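Local coordinates for protein dihydropteroate synthase (Clostridioides difficile, PDB 6PZ2) that catalyses the condensation of a pterin pyrophosphate with p-aminobenzoate to form dihydropteroate, a step of folate synthesis, and is seen here with pteroic acid bound, at residues 176-181 and 197-202; 191-196 and 208-213; 214-219 and 229-234. All coordinates share one frame; numbering follows the deposited sequence. Where two conformers were deposited one is given.

Interaction 1 of 3, residues 176-181 and 197-202; sequences LDPGVG and NELKDL. With PT1 (pteroic acid), chain K.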
loop_
_atom_site.group_PDB
_atom_site.type_symbol
_atom_site.label_atom_id
_atom_site.label_comp_id
_atom_site.label_asym_id
_atom_site.label_seq_id
_atom_site.Cartn_x
_atom_site.Cartn_y
_atom_site.Cartn_z
ATOM N N LEU A 176 -15.330 12.063 -10.710
ATOM C CA LEU A 176 -16.097 11.911 -9.468
ATOM C C LEU A 176 -15.199 11.470 -8.304
ATOM O O LEU A 176 -14.234 10.726 -8.472
ATOM C CB LEU A 176 -17.201 10.871 -9.671
ATOM C CG LEU A 176 -18.056 10.998 -10.931
ATOM C CD1 LEU A 176 -19.049 9.845 -11.006
ATOM C CD2 LEU A 176 -18.797 12.325 -10.969
ATOM N N ASP A 177 -15.601 11.854 -7.099
ATOM C CA ASP A 177 -14.853 11.607 -5.916
ATOM C C ASP A 177 -15.849 11.358 -4.781
ATOM O O ASP A 177 -16.750 12.169 -4.595
ATOM C CB ASP A 177 -13.958 12.802 -5.583
ATOM C CG ASP A 177 -13.153 12.699 -4.299
ATOM O OD1 ASP A 177 -13.540 11.894 -3.424
ATOM O OD2 ASP A 177 -12.161 13.453 -4.176
ATOM N N PRO A 178 -15.668 10.268 -4.024
ATOM C CA PRO A 178 -16.670 9.866 -3.044
ATOM C C PRO A 178 -16.611 10.666 -1.745
ATOM O O PRO A 178 -17.491 10.506 -0.874
ATOM C CB PRO A 178 -16.323 8.409 -2.730
ATOM C CG PRO A 178 -14.827 8.420 -2.881
ATOM C CD PRO A 178 -14.644 9.227 -4.151
ATOM N N GLY A 179 -15.566 11.460 -1.576
ATOM C CA GLY A 179 -15.579 12.417 -0.466
ATOM C C GLY A 179 -15.331 11.742 0.866
ATOM O O GLY A 179 -16.076 11.913 1.831
ATOM N N VAL A 180 -14.201 11.048 0.949
ATOM C CA VAL A 180 -13.826 10.419 2.218
ATOM C C VAL A 180 -13.665 11.520 3.269
ATOM O O VAL A 180 -12.961 12.479 3.063
ATOM C CB VAL A 180 -12.550 9.554 2.103
ATOM C CG1 VAL A 180 -12.068 9.036 3.454
ATOM C CG2 VAL A 180 -12.756 8.382 1.150
ATOM N N GLY A 181 -14.280 11.337 4.428
ATOM C CA GLY A 181 -14.119 12.303 5.482
ATOM C C GLY A 181 -15.186 13.392 5.477
ATOM O O GLY A 181 -15.175 14.254 6.369
ATOM N N ASN A 197 -15.195 0.234 -5.632
ATOM C CA ASN A 197 -15.247 -0.228 -7.034
ATOM C C ASN A 197 -16.674 -0.118 -7.588
ATOM O O ASN A 197 -16.845 -0.102 -8.817
ATOM C CB ASN A 197 -14.778 -1.679 -7.227
ATOM C CG ASN A 197 -15.762 -2.686 -6.659
ATOM O OD1 ASN A 197 -16.005 -2.754 -5.442
ATOM N ND2 ASN A 197 -16.419 -3.409 -7.556
ATOM N N GLU A 198 -17.706 -0.065 -6.743
ATOM C CA GLU A 198 -19.106 0.072 -7.240
ATOM C C GLU A 198 -19.254 1.395 -8.017
ATOM O O GLU A 198 -20.126 1.514 -8.875
ATOM C CB GLU A 198 -20.111 0.009 -6.074
ATOM C CG GLU A 198 -20.209 -1.345 -5.361
ATOM C CD GLU A 198 -21.073 -1.418 -4.101
ATOM O OE1 GLU A 198 -22.090 -0.697 -4.006
ATOM O OE2 GLU A 198 -20.708 -2.176 -3.170
ATOM N N LEU A 199 -18.403 2.400 -7.770
ATOM C CA LEU A 199 -18.499 3.698 -8.470
ATOM C C LEU A 199 -18.057 3.564 -9.924
ATOM O O LEU A 199 -18.359 4.468 -10.707
ATOM C CB LEU A 199 -17.614 4.770 -7.840
ATOM C CG LEU A 199 -17.980 5.228 -6.437
ATOM C CD1 LEU A 199 -17.214 6.508 -6.129
ATOM C CD2 LEU A 199 -19.483 5.414 -6.272
ATOM N N LYS A 200 -17.354 2.492 -10.270
ATOM C CA LYS A 200 -16.901 2.325 -11.658
ATOM C C LYS A 200 -18.098 2.191 -12.613
ATOM O O LYS A 200 -17.975 2.507 -13.783
ATOM C CB LYS A 200 -16.009 1.091 -11.800
ATOM C CG LYS A 200 -14.524 1.299 -11.527
ATOM C CD LYS A 200 -13.678 0.104 -11.965
ATOM C CE LYS A 200 -13.771 -1.075 -11.012
ATOM N NZ LYS A 200 -13.479 -2.364 -11.685
ATOM N N ASP A 201 -19.257 1.749 -12.130
ATOM C CA ASP A 201 -20.448 1.551 -12.987
ATOM C C ASP A 201 -20.891 2.878 -13.608
ATOM O O ASP A 201 -21.548 2.833 -14.639
ATOM C CB ASP A 201 -21.660 0.976 -12.235
ATOM C CG ASP A 201 -21.353 -0.245 -11.371
ATOM O OD1 ASP A 201 -20.222 -0.771 -11.469
ATOM O OD2 ASP A 201 -22.231 -0.654 -10.575
ATOM N N LEU A 202 -20.608 4.032 -12.995
ATOM C CA LEU A 202 -21.114 5.287 -13.551
ATOM C C LEU A 202 -20.305 5.640 -14.802
ATOM O O LEU A 202 -20.799 6.390 -15.591
ATOM C CB LEU A 202 -21.061 6.426 -12.528
ATOM C CG LEU A 202 -21.844 6.183 -11.241
ATOM C CD1 LEU A 202 -21.681 7.331 -10.262
ATOM C CD2 LEU A 202 -23.314 5.977 -11.540
HETATM C C2 PT1 K . -10.899 15.142 -1.110
HETATM C C3 PT1 K . -10.514 16.364 -0.424
HETATM C C5 PT1 K . -10.474 17.549 -1.282
HETATM N N6 PT1 K . -10.184 16.459 0.892
HETATM C C7 PT1 K . -11.175 16.278 -3.131
HETATM N N9 PT1 K . -10.824 17.441 -2.563
HETATM C C10 PT1 K . -9.857 17.650 1.419
HETATM N N11 PT1 K . -11.488 16.213 -4.438
HETATM C C12 PT1 K . -9.857 18.794 0.613
HETATM C C21 PT1 K . -10.563 14.330 8.426
HETATM O O22 PT1 K . -11.510 13.575 8.690
HETATM O O1 PT1 K . -10.975 13.974 -0.455
HETATM N N4 PT1 K . -11.240 15.143 -2.415
HETATM N N8 PT1 K . -10.121 18.721 -0.713
HETATM C C13 PT1 K . -9.529 17.742 2.894
HETATM N N14 PT1 K . -10.706 17.317 3.643
HETATM C C15 PT1 K . -10.631 16.656 4.818
HETATM C C16 PT1 K . -9.450 16.574 5.566
HETATM C C17 PT1 K . -11.762 15.981 5.260
HETATM C C18 PT1 K . -9.444 15.849 6.756
HETATM C C19 PT1 K . -11.757 15.252 6.445
HETATM C C20 PT1 K . -10.590 15.178 7.188
HETATM O O23 PT1 K . -9.571 14.336 9.158
#

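Interaction 2 of 3, residues 191-196 and 208-213; sequences EVLRRL and LGTSRK. With PT1 (pteroic acid), chain K; SO4 (sulfate ion), chain D.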
loop_
_atom_site.group_PDB
_atom_site.type_symbol
_atom_site.label_atom_id
_atom_site.label_comp_id
_atom_site.label_asym_id
_atom_site.label_seq_id
_atom_site.Cartn_x
_atom_site.Cartn_y
_atom_site.Cartn_z
ATOM N N GLU A 191 -16.522 1.743 4.900
ATOM C CA GLU A 191 -17.416 1.047 4.009
ATOM C C GLU A 191 -17.270 1.545 2.570
ATOM O O GLU A 191 -17.287 0.757 1.605
ATOM C CB GLU A 191 -18.860 1.242 4.469
ATOM C CG GLU A 191 -19.809 0.616 3.465
ATOM C CD GLU A 191 -21.218 0.321 3.928
ATOM O OE1 GLU A 191 -21.590 0.793 5.028
ATOM O OE2 GLU A 191 -21.943 -0.323 3.135
ATOM N N VAL A 192 -17.188 2.864 2.425
ATOM C CA VAL A 192 -17.015 3.468 1.089
ATOM C C VAL A 192 -15.688 3.006 0.453
ATOM O O VAL A 192 -15.640 2.722 -0.743
ATOM C CB VAL A 192 -17.098 5.002 1.211
ATOM C CG1 VAL A 192 -16.614 5.691 -0.050
ATOM C CG2 VAL A 192 -18.501 5.478 1.577
ATOM N N LEU A 193 -14.606 2.979 1.215
ATOM C CA LEU A 193 -13.313 2.498 0.729
ATOM C C LEU A 193 -13.426 1.035 0.295
ATOM O O LEU A 193 -12.968 0.679 -0.804
ATOM C CB LEU A 193 -12.275 2.682 1.837
ATOM C CG LEU A 193 -11.820 4.114 2.097
ATOM C CD1 LEU A 193 -10.911 4.184 3.310
ATOM C CD2 LEU A 193 -11.107 4.693 0.882
ATOM N N ARG A 194 -14.096 0.223 1.116
ATOM C CA ARG A 194 -14.293 -1.206 0.831
ATOM C C ARG A 194 -15.086 -1.367 -0.475
ATOM O O ARG A 194 -14.791 -2.243 -1.270
ATOM C CB ARG A 194 -14.985 -1.870 2.032
ATOM C CG ARG A 194 -14.902 -3.390 2.115
ATOM C CD ARG A 194 -15.902 -3.969 3.111
ATOM N NE ARG A 194 -15.884 -3.345 4.431
ATOM C CZ ARG A 194 -16.936 -2.804 5.039
ATOM N NH1 ARG A 194 -16.794 -2.261 6.240
ATOM N NH2 ARG A 194 -18.123 -2.829 4.454
ATOM N N ARG A 195 -16.093 -0.516 -0.709
ATOM C CA ARG A 195 -17.029 -0.725 -1.835
ATOM C C ARG A 195 -16.720 0.203 -3.021
ATOM O O ARG A 195 -17.475 0.263 -3.979
ATOM C CB ARG A 195 -18.463 -0.552 -1.324
ATOM C CG ARG A 195 -18.834 -1.551 -0.230
ATOM C CD ARG A 195 -20.216 -1.289 0.368
ATOM N NE ARG A 195 -21.232 -1.401 -0.665
ATOM C CZ ARG A 195 -22.477 -0.997 -0.512
ATOM N NH1 ARG A 195 -22.849 -0.562 0.679
ATOM N NH2 ARG A 195 -23.285 -0.953 -1.558
ATOM N N LEU A 196 -15.580 0.869 -2.989
ATOM C CA LEU A 196 -15.276 1.962 -3.889
ATOM C C LEU A 196 -15.441 1.502 -5.332
ATOM O O LEU A 196 -15.841 2.319 -6.157
ATOM C CB LEU A 196 -13.859 2.483 -3.616
ATOM C CG LEU A 196 -13.465 3.783 -4.313
ATOM C CD1 LEU A 196 -14.386 4.919 -3.888
ATOM C CD2 LEU A 196 -12.019 4.147 -4.000
ATOM N N LEU A 208 -9.586 10.135 -5.532
ATOM C CA LEU A 208 -9.693 9.737 -4.113
ATOM C C LEU A 208 -8.765 10.599 -3.261
ATOM O O LEU A 208 -7.596 10.836 -3.612
ATOM C CB LEU A 208 -9.352 8.248 -3.969
ATOM C CG LEU A 208 -9.353 7.729 -2.542
ATOM C CD1 LEU A 208 -10.764 7.785 -1.982
ATOM C CD2 LEU A 208 -8.803 6.308 -2.455
ATOM N N GLY A 209 -9.281 11.038 -2.116
ATOM C CA GLY A 209 -8.424 11.697 -1.164
ATOM C C GLY A 209 -8.631 11.201 0.257
ATOM O O GLY A 209 -9.732 11.316 0.791
ATOM N N THR A 210 -7.559 10.675 0.848
ATOM C CA THR A 210 -7.570 10.113 2.220
ATOM C C THR A 210 -6.399 10.653 3.039
ATOM O O THR A 210 -6.392 10.533 4.260
ATOM C CB THR A 210 -7.450 8.583 2.225
ATOM O OG1 THR A 210 -6.165 8.234 1.699
ATOM C CG2 THR A 210 -8.541 7.924 1.417
ATOM N N SER A 211 -5.430 11.243 2.348
ATOM C CA SER A 211 -4.138 11.565 2.910
ATOM C C SER A 211 -4.300 12.276 4.254
ATOM O O SER A 211 -4.905 13.321 4.352
ATOM C CB SER A 211 -3.346 12.398 1.948
ATOM O OG SER A 211 -2.045 12.633 2.458
ATOM N N ARG A 212 -3.771 11.640 5.280
ATOM C CA ARG A 212 -3.643 12.140 6.651
ATOM C C ARG A 212 -4.992 12.268 7.358
ATOM O O ARG A 212 -5.000 12.771 8.465
ATOM C CB ARG A 212 -2.919 13.484 6.720
ATOM C CG ARG A 212 -1.493 13.407 6.202
ATOM C CD ARG A 212 -0.752 14.715 6.365
ATOM N NE ARG A 212 0.491 14.533 5.643
ATOM C CZ ARG A 212 1.377 15.496 5.475
ATOM N NH1 ARG A 212 1.092 16.672 5.996
ATOM N NH2 ARG A 212 2.504 15.286 4.807
ATOM N N LYS A 213 -6.083 11.785 6.795
ATOM C CA LYS A 213 -7.384 12.053 7.385
ATOM C C LYS A 213 -7.588 11.214 8.650
ATOM O O LYS A 213 -6.877 10.250 8.919
ATOM C CB LYS A 213 -8.483 11.780 6.360
ATOM C CG LYS A 213 -8.458 12.764 5.205
ATOM C CD LYS A 213 -9.678 12.762 4.337
ATOM C CE LYS A 213 -9.453 13.617 3.111
ATOM N NZ LYS A 213 -10.621 13.555 2.213
HETATM C C2 PT1 K . -10.899 15.142 -1.110
HETATM C C3 PT1 K . -10.514 16.364 -0.424
HETATM C C5 PT1 K . -10.474 17.549 -1.282
HETATM N N6 PT1 K . -10.184 16.459 0.892
HETATM C C7 PT1 K . -11.175 16.278 -3.131
HETATM N N9 PT1 K . -10.824 17.441 -2.563
HETATM C C10 PT1 K . -9.857 17.650 1.419
HETATM N N11 PT1 K . -11.488 16.213 -4.438
HETATM C C12 PT1 K . -9.857 18.794 0.613
HETATM C C21 PT1 K . -10.563 14.330 8.426
HETATM O O22 PT1 K . -11.510 13.575 8.690
HETATM O O1 PT1 K . -10.975 13.974 -0.455
HETATM N N4 PT1 K . -11.240 15.143 -2.415
HETATM N N8 PT1 K . -10.121 18.721 -0.713
HETATM C C13 PT1 K . -9.529 17.742 2.894
HETATM N N14 PT1 K . -10.706 17.317 3.643
HETATM C C15 PT1 K . -10.631 16.656 4.818
HETATM C C16 PT1 K . -9.450 16.574 5.566
HETATM C C17 PT1 K . -11.762 15.981 5.260
HETATM C C18 PT1 K . -9.444 15.849 6.756
HETATM C C19 PT1 K . -11.757 15.252 6.445
HETATM C C20 PT1 K . -10.590 15.178 7.188
HETATM O O23 PT1 K . -9.571 14.336 9.158
HETATM S S SO4 D . 4.234 18.681 4.629
HETATM O O1 SO4 D . 4.021 17.604 5.625
HETATM O O2 SO4 D . 3.176 19.702 4.858
HETATM O O3 SO4 D . 4.147 18.249 3.207
HETATM O O4 SO4 D . 5.605 19.172 4.901
#

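Interaction 3 of 3, residues 214-219 and 229-234; sequences SVIGKV and EGTIAT. With PT1 (pteroic acid), chain K.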
loop_
_atom_site.group_PDB
_atom_site.type_symbol
_atom_site.label_atom_id
_atom_site.label_comp_id
_atom_site.label_asym_id
_atom_site.label_seq_id
_atom_site.Cartn_x
_atom_site.Cartn_y
_atom_site.Cartn_z
ATOM N N SER A 214 -8.587 11.626 9.411
ATOM C CA SER A 214 -8.911 11.047 10.704
ATOM C C SER A 214 -9.397 9.605 10.542
ATOM O O SER A 214 -9.333 8.829 11.474
ATOM C CB SER A 214 -9.967 11.869 11.397
ATOM O OG SER A 214 -11.199 11.678 10.719
ATOM N N VAL A 215 -9.910 9.229 9.382
ATOM C CA VAL A 215 -10.268 7.819 9.171
ATOM C C VAL A 215 -9.026 6.916 9.273
ATOM O O VAL A 215 -9.111 5.780 9.749
ATOM C CB VAL A 215 -10.970 7.570 7.825
ATOM C CG1 VAL A 215 -10.105 7.930 6.620
ATOM C CG2 VAL A 215 -11.421 6.116 7.718
ATOM N N ILE A 216 -7.878 7.403 8.823
ATOM C CA ILE A 216 -6.646 6.675 8.968
ATOM C C ILE A 216 -6.157 6.789 10.414
ATOM O O ILE A 216 -5.747 5.804 11.024
ATOM C CB ILE A 216 -5.609 7.200 7.970
ATOM C CG1 ILE A 216 -6.123 7.020 6.544
ATOM C CG2 ILE A 216 -4.298 6.505 8.229
ATOM C CD1 ILE A 216 -5.193 7.592 5.511
ATOM N N GLY A 217 -6.271 7.973 10.985
ATOM C CA GLY A 217 -5.820 8.218 12.369
ATOM C C GLY A 217 -6.529 7.362 13.397
ATOM O O GLY A 217 -6.010 7.093 14.485
ATOM N N LYS A 218 -7.736 6.948 13.088
ATOM C CA LYS A 218 -8.448 6.129 14.031
ATOM C C LYS A 218 -7.848 4.716 14.025
ATOM O O LYS A 218 -7.937 4.053 15.031
ATOM C CB LYS A 218 -9.937 6.071 13.690
ATOM C CG LYS A 218 -10.850 5.798 14.876
ATOM C CD LYS A 218 -12.201 6.488 14.766
ATOM C CE LYS A 218 -12.139 7.966 14.418
ATOM N NZ LYS A 218 -13.445 8.635 14.650
ATOM N N VAL A 219 -7.248 4.261 12.922
ATOM C CA VAL A 219 -6.618 2.932 12.865
ATOM C C VAL A 219 -5.161 3.070 13.321
ATOM O O VAL A 219 -4.614 2.213 13.988
ATOM C CB VAL A 219 -6.728 2.335 11.445
ATOM C CG1 VAL A 219 -5.989 1.008 11.286
ATOM C CG2 VAL A 219 -8.178 2.163 11.044
ATOM N N GLU A 229 1.725 5.455 5.902
ATOM C CA GLU A 229 1.605 4.103 5.358
ATOM C C GLU A 229 0.119 3.746 5.262
ATOM O O GLU A 229 -0.255 3.028 4.336
ATOM C CB GLU A 229 2.453 2.964 5.946
ATOM C CG GLU A 229 3.173 3.127 7.252
ATOM C CD GLU A 229 4.246 4.183 7.413
ATOM O OE1 GLU A 229 5.256 4.133 6.687
ATOM O OE2 GLU A 229 4.037 5.046 8.299
ATOM N N GLY A 230 -0.736 4.310 6.105
ATOM C CA GLY A 230 -2.183 4.158 5.903
ATOM C C GLY A 230 -2.662 4.759 4.591
ATOM O O GLY A 230 -3.504 4.192 3.878
ATOM N N THR A 231 -2.141 5.940 4.272
ATOM C CA THR A 231 -2.549 6.621 3.071
ATOM C C THR A 231 -2.090 5.795 1.862
ATOM O O THR A 231 -2.835 5.583 0.884
ATOM C CB THR A 231 -1.922 8.018 3.031
ATOM O OG1 THR A 231 -2.394 8.756 4.164
ATOM C CG2 THR A 231 -2.169 8.699 1.704
ATOM N N ILE A 232 -0.855 5.310 1.952
ATOM C CA ILE A 232 -0.348 4.434 0.868
ATOM C C ILE A 232 -1.258 3.217 0.719
ATOM O O ILE A 232 -1.604 2.851 -0.394
ATOM C CB ILE A 232 1.126 4.057 1.088
ATOM C CG1 ILE A 232 1.998 5.297 0.884
ATOM C CG2 ILE A 232 1.545 2.920 0.167
ATOM C CD1 ILE A 232 3.434 5.046 1.234
ATOM N N ALA A 233 -1.765 2.671 1.822
ATOM C CA ALA A 233 -2.647 1.537 1.693
ATOM C C ALA A 233 -3.899 1.926 0.899
ATOM O O ALA A 233 -4.332 1.171 -0.002
ATOM C CB ALA A 233 -3.006 0.995 3.056
ATOM N N THR A 234 -4.476 3.095 1.203
ATOM C CA THR A 234 -5.722 3.485 0.517
ATOM C C THR A 234 -5.440 3.865 -0.947
ATOM O O THR A 234 -6.261 3.618 -1.828
ATOM C CB THR A 234 -6.416 4.637 1.251
ATOM O OG1 THR A 234 -5.561 5.774 1.188
ATOM C CG2 THR A 234 -6.700 4.313 2.706
HETATM C C2 PT1 K . -10.899 15.142 -1.110
HETATM C C3 PT1 K . -10.514 16.364 -0.424
HETATM C C5 PT1 K . -10.474 17.549 -1.282
HETATM N N6 PT1 K . -10.184 16.459 0.892
HETATM C C7 PT1 K . -11.175 16.278 -3.131
HETATM N N9 PT1 K . -10.824 17.441 -2.563
HETATM C C10 PT1 K . -9.857 17.650 1.419
HETATM N N11 PT1 K . -11.488 16.213 -4.438
HETATM C C12 PT1 K . -9.857 18.794 0.613
HETATM C C21 PT1 K . -10.563 14.330 8.426
HETATM O O22 PT1 K . -11.510 13.575 8.690
HETATM O O1 PT1 K . -10.975 13.974 -0.455
HETATM N N4 PT1 K . -11.240 15.143 -2.415
HETATM N N8 PT1 K . -10.121 18.721 -0.713
HETATM C C13 PT1 K . -9.529 17.742 2.894
HETATM N N14 PT1 K . -10.706 17.317 3.643
HETATM C C15 PT1 K . -10.631 16.656 4.818
HETATM C C16 PT1 K . -9.450 16.574 5.566
HETATM C C17 PT1 K . -11.762 15.981 5.260
HETATM C C18 PT1 K . -9.444 15.849 6.756
HETATM C C19 PT1 K . -11.757 15.252 6.445
HETATM C C20 PT1 K . -10.590 15.178 7.188
HETATM O O23 PT1 K . -9.571 14.336 9.158
#

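Interaction 1 of 3, residues 176-181 and 197-202
Leu176 and Leu202 each set CG beside the backbone N and opposite the carbonyl carbon (chi1 -47° and -59°), and each then runs on extended, which brings their CD1 methyls to 3.7 Å while the two side chains cross at about a right angle. Leu199 uses the same first torsion to lay its CD1 methyl against the ring of Pro178, 4.0 Å from Pro178 CB. No hydrogen bond joins the segments; leucine suits this buried, apolar contact because its unbranched CB lets the side chain reach out and set a terminal methyl on its partner. Leu176 also lies on Ile136 of strand 133-137, and Leu202 on Phe157 of helix 149-166. In the TIM barrel of the pterin-binding family, substrates sit at the C-terminal ends of the parallel strands, and strand 174-177 finishes at just such a place. The side chain of Asp177, its last residue, leaves the strand away from 197-202, and its carboxylate meets pteroic acid: Asp177 OD2 accepts a hydrogen bond from PT1 N11 at 2.9 Å and lies 2.6 Å from PT1 N4. The other oxygen, Asp177 OD1, takes the backbone N-H of Gly179 at 2.8 Å, from above the carboxylate plane. This Asx turn limits rotation of the carboxylate. At Gly181 (phi 92°) a CB would press on Val180 O and run into PT1 C19, so backbone and ligand both call for glycine.

Interaction 2 of 3, residues 191-196 and 208-213
Apolar contacts alone join the two segments: Leu193 CD2 reaches Leu208 CD1 and Thr210 CG2, each at 4.2 Å, while Leu196 CD2 meets Leu208 CD2 at the same separation. Leu208, with CG opposite its backbone N (chi1 177°), sends its two methyls to different leucines. Threonine suits position 210 because it has two unlike branches: the methyl meets Leu193, and the hydroxyl hydrogen-bonds to Thr234 OG1.

The polar contacts of the loop centre on Lys213. Its extended chain is laid across one face of the aminobenzoate ring, CD over the middle in a CH-pi contact, and this carries Lys213 NZ past the ring to the pterin, 2.7 Å from PT1 O1 and 3.2 Å from PT1 N6. Lys213 NZ also donates to Gly209 O at 2.8 Å, from above the carbonyl plane, and to Val180 O. Glycine is apt at 209, where a side chain would collide with PT1 O1.

Two arginines make charged contacts. Arg195 NH1 bridges to Glu191 OE2 at 2.6 Å; OE2 lies in the guanidinium plane but is met on its anti side, and Asp148 is a second partner of NH1. At the guanidinium edge of Arg212 sits a sulfate, probably from the crystallisation liquor, with SO4 O1 2.9 Å from Arg212 NH2 and more weakly bonded to NH1.

Methyls thus set the loop against the helix, while two backbone carbonyls fix Lys213 NZ where it meets the pterin.

Interaction 3 of 3, residues 214-219 and 229-234
Ile216 and Gly230 mark the nearest approach of the two helical segments, their CA atoms 6.0 Å apart, and Ile216 CG2 lies 3.9 Å from Gly230 CA. Glycine suits this spot, since a CB on residue 230 would point at the isoleucine and clash with its CG2. The other branch of Ile216, with CG1 beside the backbone N (chi1 -60°), extends its CD1 methyl over the helix backbone, 3.9 Å from Gly230 C and 3.3 Å from Thr231 OG1. That hydroxyl has weak hydrogen bonds with Arg212 N and Arg227 O, and CD1 meets it only in van der Waals contact. The two side chains cross at about a right angle. In this TIM-barrel enzyme, the short helix 214-217 follows the loop beyond strand 207-208, and the contact sets it against helix 228-240, whose Ile232 packs on Ile232 of the second subunit. At the first residue of helix 214-217, Ser214 grips the carboxylate of pteroic acid twice: Ser214 N donates to PT1 O23 at 2.9 Å and Ser214 OG, on a short side chain, to PT1 O22 at 2.8 Å. Within helix 228-240, Thr234 OG1 donates back to Thr231 O at 2.7 Å; bonded also to Thr210, this hydroxyl is held from both helix and loop.

In the fold
From the N terminus, the chain leaves strand 174-177, passes through helix 186-195 and enters the 3-10 turn, where interaction 1 closes the first loop. Interaction 2 opens on that helix, inside this loop, and closes beyond strand 207-208, so the two cross rather than nest; they touch where Pro178 packs on Leu196 and Val180 CG2 on Leu208. Interaction 3 follows in series, closing the short excursion from helix 214-217 to helix 228-240, and meets interaction 2 where Thr210 O lies beside Ile216 CD1. Together they tie together strands 174-177 and 207-208, between which the barrel closes, and the helices after them, with all three contributing residues to the pteroic acid pocket.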